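Long-range contact in putative hydrogenase (Pyrococcus furiosus, PDB 3LYU), which is probably an iron-sulfur flavoprotein oxidoreductase that binds FAD and one [2Fe-2S] cluster, seen here as one alpha-beta domain alone: residues G25-Y34 with T49-L60. Residues are numbered along the deposited sequence; the frame is centred on the assembly and turned at random.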
# COMPACT_ATOMS: atom_id res chain seq x y z
N GLY B 25 22.17 7.22 -5.24
CA GLY B 25 22.21 7.03 -3.81
C GLY B 25 22.84 8.25 -3.18
O GLY B 25 24.00 8.53 -3.43
N ALA B 26 22.07 8.98 -2.39
CA ALA B 26 22.60 10.17 -1.73
C ALA B 26 23.05 9.82 -0.31
O ALA B 26 22.37 9.10 0.41
CB ALA B 26 21.54 11.25 -1.68
N TYR B 27 24.21 10.33 0.07
CA TYR B 27 24.75 10.07 1.40
C TYR B 27 24.83 8.56 1.63
O TYR B 27 25.33 7.84 0.78
CB TYR B 27 23.89 10.76 2.48
CG TYR B 27 23.74 12.27 2.34
CD1 TYR B 27 22.59 12.84 1.80
CD2 TYR B 27 24.78 13.14 2.72
CE1 TYR B 27 22.47 14.22 1.64
CE2 TYR B 27 24.67 14.52 2.56
CZ TYR B 27 23.51 15.06 2.02
OH TYR B 27 23.40 16.43 1.86
N THR B 28 24.34 8.08 2.77
CA THR B 28 24.40 6.65 3.08
C THR B 28 23.34 5.88 2.30
O THR B 28 23.26 4.65 2.39
CB THR B 28 24.20 6.37 4.60
OG1 THR B 28 22.85 6.63 4.97
CG2 THR B 28 25.12 7.25 5.43
N GLY B 29 22.54 6.60 1.54
CA GLY B 29 21.50 5.96 0.75
C GLY B 29 22.10 4.97 -0.22
O GLY B 29 21.40 4.06 -0.68
N ILE B 30 23.39 5.12 -0.54
CA ILE B 30 24.07 4.24 -1.49
C ILE B 30 24.20 2.79 -0.98
O ILE B 30 24.27 1.85 -1.77
CB ILE B 30 25.49 4.77 -1.85
CG1 ILE B 30 25.99 4.13 -3.16
CG2 ILE B 30 26.47 4.48 -0.73
CD1 ILE B 30 25.18 4.50 -4.36
N VAL B 31 24.21 2.62 0.33
CA VAL B 31 24.31 1.29 0.91
C VAL B 31 23.13 0.43 0.47
O VAL B 31 23.27 -0.76 0.15
CB VAL B 31 24.31 1.37 2.44
CG1 VAL B 31 24.49 -0.03 3.04
CG2 VAL B 31 25.41 2.32 2.89
N GLU B 32 21.95 1.04 0.46
CA GLU B 32 20.72 0.36 0.08
C GLU B 32 20.57 0.15 -1.43
O GLU B 32 20.11 -0.89 -1.87
CB GLU B 32 19.52 1.13 0.64
CG GLU B 32 18.20 0.43 0.49
CD GLU B 32 17.10 1.09 1.29
OE1 GLU B 32 15.93 0.65 1.18
OE2 GLU B 32 17.41 2.05 2.03
N VAL B 33 20.96 1.14 -2.23
CA VAL B 33 20.85 0.98 -3.67
C VAL B 33 21.85 -0.05 -4.19
O VAL B 33 21.65 -0.66 -5.23
CB VAL B 33 21.01 2.35 -4.44
CG1 VAL B 33 21.73 3.37 -3.59
CG2 VAL B 33 21.78 2.16 -5.74
N TYR B 34 22.94 -0.25 -3.44
CA TYR B 34 23.94 -1.21 -3.88
C TYR B 34 23.35 -2.56 -4.26
O TYR B 34 23.39 -2.94 -5.43
CB TYR B 34 25.02 -1.40 -2.81
CG TYR B 34 26.00 -2.50 -3.13
CD1 TYR B 34 26.61 -2.59 -4.40
CD2 TYR B 34 26.35 -3.45 -2.17
CE1 TYR B 34 27.54 -3.59 -4.69
CE2 TYR B 34 27.28 -4.46 -2.45
CZ TYR B 34 27.87 -4.52 -3.71
OH TYR B 34 28.79 -5.51 -3.97
N THR B 49 25.41 3.69 -11.52
CA THR B 49 25.07 4.27 -10.23
C THR B 49 25.75 5.59 -9.97
O THR B 49 26.86 5.85 -10.43
CB THR B 49 25.42 3.32 -9.05
OG1 THR B 49 26.82 3.02 -9.07
CG2 THR B 49 24.61 2.04 -9.14
N LEU B 50 25.07 6.45 -9.22
CA LEU B 50 25.64 7.74 -8.89
C LEU B 50 25.58 7.91 -7.39
O LEU B 50 24.52 7.76 -6.79
CB LEU B 50 24.85 8.86 -9.58
CG LEU B 50 25.08 10.28 -9.05
CD1 LEU B 50 26.50 10.71 -9.33
CD2 LEU B 50 24.09 11.24 -9.67
N HIS B 51 26.72 8.19 -6.77
CA HIS B 51 26.74 8.39 -5.33
C HIS B 51 27.17 9.82 -5.06
O HIS B 51 28.32 10.19 -5.34
CB HIS B 51 27.73 7.44 -4.64
CG HIS B 51 27.70 7.52 -3.14
ND1 HIS B 51 28.74 7.09 -2.35
CD2 HIS B 51 26.75 7.98 -2.29
CE1 HIS B 51 28.43 7.27 -1.08
NE2 HIS B 51 27.23 7.81 -1.02
N VAL B 52 26.25 10.62 -4.52
CA VAL B 52 26.58 12.01 -4.19
C VAL B 52 26.60 12.12 -2.67
O VAL B 52 25.60 11.87 -2.00
CB VAL B 52 25.55 13.01 -4.78
CG1 VAL B 52 26.02 14.44 -4.55
CG2 VAL B 52 25.36 12.74 -6.28
N THR B 53 27.77 12.46 -2.13
CA THR B 53 27.93 12.58 -0.69
C THR B 53 29.15 13.45 -0.40
O THR B 53 29.73 14.00 -1.33
CB THR B 53 28.10 11.19 -0.04
OG1 THR B 53 27.97 11.30 1.38
CG2 THR B 53 29.46 10.59 -0.38
N PHE B 54 29.53 13.59 0.87
CA PHE B 54 30.70 14.40 1.24
C PHE B 54 31.98 13.59 1.09
O PHE B 54 31.96 12.37 1.23
CB PHE B 54 30.55 14.92 2.67
CG PHE B 54 29.46 15.94 2.83
CD1 PHE B 54 29.49 17.12 2.09
CD2 PHE B 54 28.41 15.72 3.72
CE1 PHE B 54 28.49 18.08 2.23
CE2 PHE B 54 27.41 16.68 3.86
CZ PHE B 54 27.45 17.86 3.12
N GLU B 55 33.08 14.27 0.80
CA GLU B 55 34.35 13.59 0.60
C GLU B 55 34.67 12.47 1.60
O GLU B 55 35.10 11.38 1.20
CB GLU B 55 35.49 14.61 0.61
CG GLU B 55 35.49 15.55 -0.58
CD GLU B 55 36.66 16.52 -0.58
OE1 GLU B 55 36.74 17.36 -1.50
OE2 GLU B 55 37.51 16.43 0.34
N PRO B 56 34.47 12.73 2.90
CA PRO B 56 34.75 11.72 3.93
C PRO B 56 33.65 10.67 4.13
O PRO B 56 33.61 10.02 5.18
CB PRO B 56 34.94 12.57 5.18
CG PRO B 56 33.92 13.66 4.98
CD PRO B 56 34.15 14.03 3.52
N MSE B 57 32.78 10.49 3.14
CA MSE B 57 31.68 9.53 3.27
C MSE B 57 31.42 8.57 2.13
O MSE B 57 30.42 7.86 2.14
CB MSE B 57 30.39 10.29 3.55
CG MSE B 57 30.37 11.02 4.86
SE MSE B 57 28.70 11.91 5.04
CE MSE B 57 27.50 10.38 4.78
N VAL B 58 32.29 8.55 1.14
CA VAL B 58 32.07 7.63 0.04
C VAL B 58 32.31 6.21 0.55
O VAL B 58 33.21 5.97 1.36
CB VAL B 58 32.97 7.98 -1.21
CG1 VAL B 58 34.22 8.70 -0.78
CG2 VAL B 58 33.32 6.72 -1.99
N ILE B 59 31.47 5.29 0.11
CA ILE B 59 31.55 3.89 0.53
C ILE B 59 31.09 3.00 -0.61
O ILE B 59 30.38 3.46 -1.51
CB ILE B 59 30.65 3.65 1.78
CG1 ILE B 59 30.96 2.28 2.40
CG2 ILE B 59 29.18 3.76 1.41
CD1 ILE B 59 32.39 2.13 2.93
N LEU B 60 31.51 1.74 -0.59
CA LEU B 60 31.14 0.77 -1.62
C LEU B 60 31.61 1.08 -3.03
O LEU B 60 31.22 0.38 -3.97
CB LEU B 60 29.62 0.57 -1.65
CG LEU B 60 29.01 -0.56 -0.83
CD1 LEU B 60 29.68 -0.67 0.55
CD2 LEU B 60 27.53 -0.29 -0.69
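H51 NE2 donates a hydrogen bond to Y27 O, 2.6 Å long and bent to 146° at the hydrogen. The donor is tilted from the carbonyl plane. CG of H51 stands anti to the backbone N (chi1 -175°), which carries the imidazole across to the turn after strand 20-26. G25 O lies at the ring edge, 3.0 Å from H51 CD2. I30 CG2 sits over one face, 3.5 Å from the ring centroid, a CH-pi contact; T53 CG2 lies over the opposite face. With an alanine at H51, Y27 O would probably lose this donor and a gap would open between I30 and T53. The strands pair in parallel: G25 N hydrogen-bonds to L50 O, V52 N to G25 O, and Y27 N to V52 O at 2.9 Å, nearly straight. Y27 turns a ring edge to the face of F54, offset, with planes at 60°; helix 84-104 packs on both. L60 CD2 meets Y34 CB at 3.5 Å, and L60 CG lies over one face of the Y34 ring. I59 CG2 touches I30 CG2. A type II' turn, A26 to G29, leads into helix 29-42, the start of the crossover in a beta-alpha-beta unit of the parallel sheet.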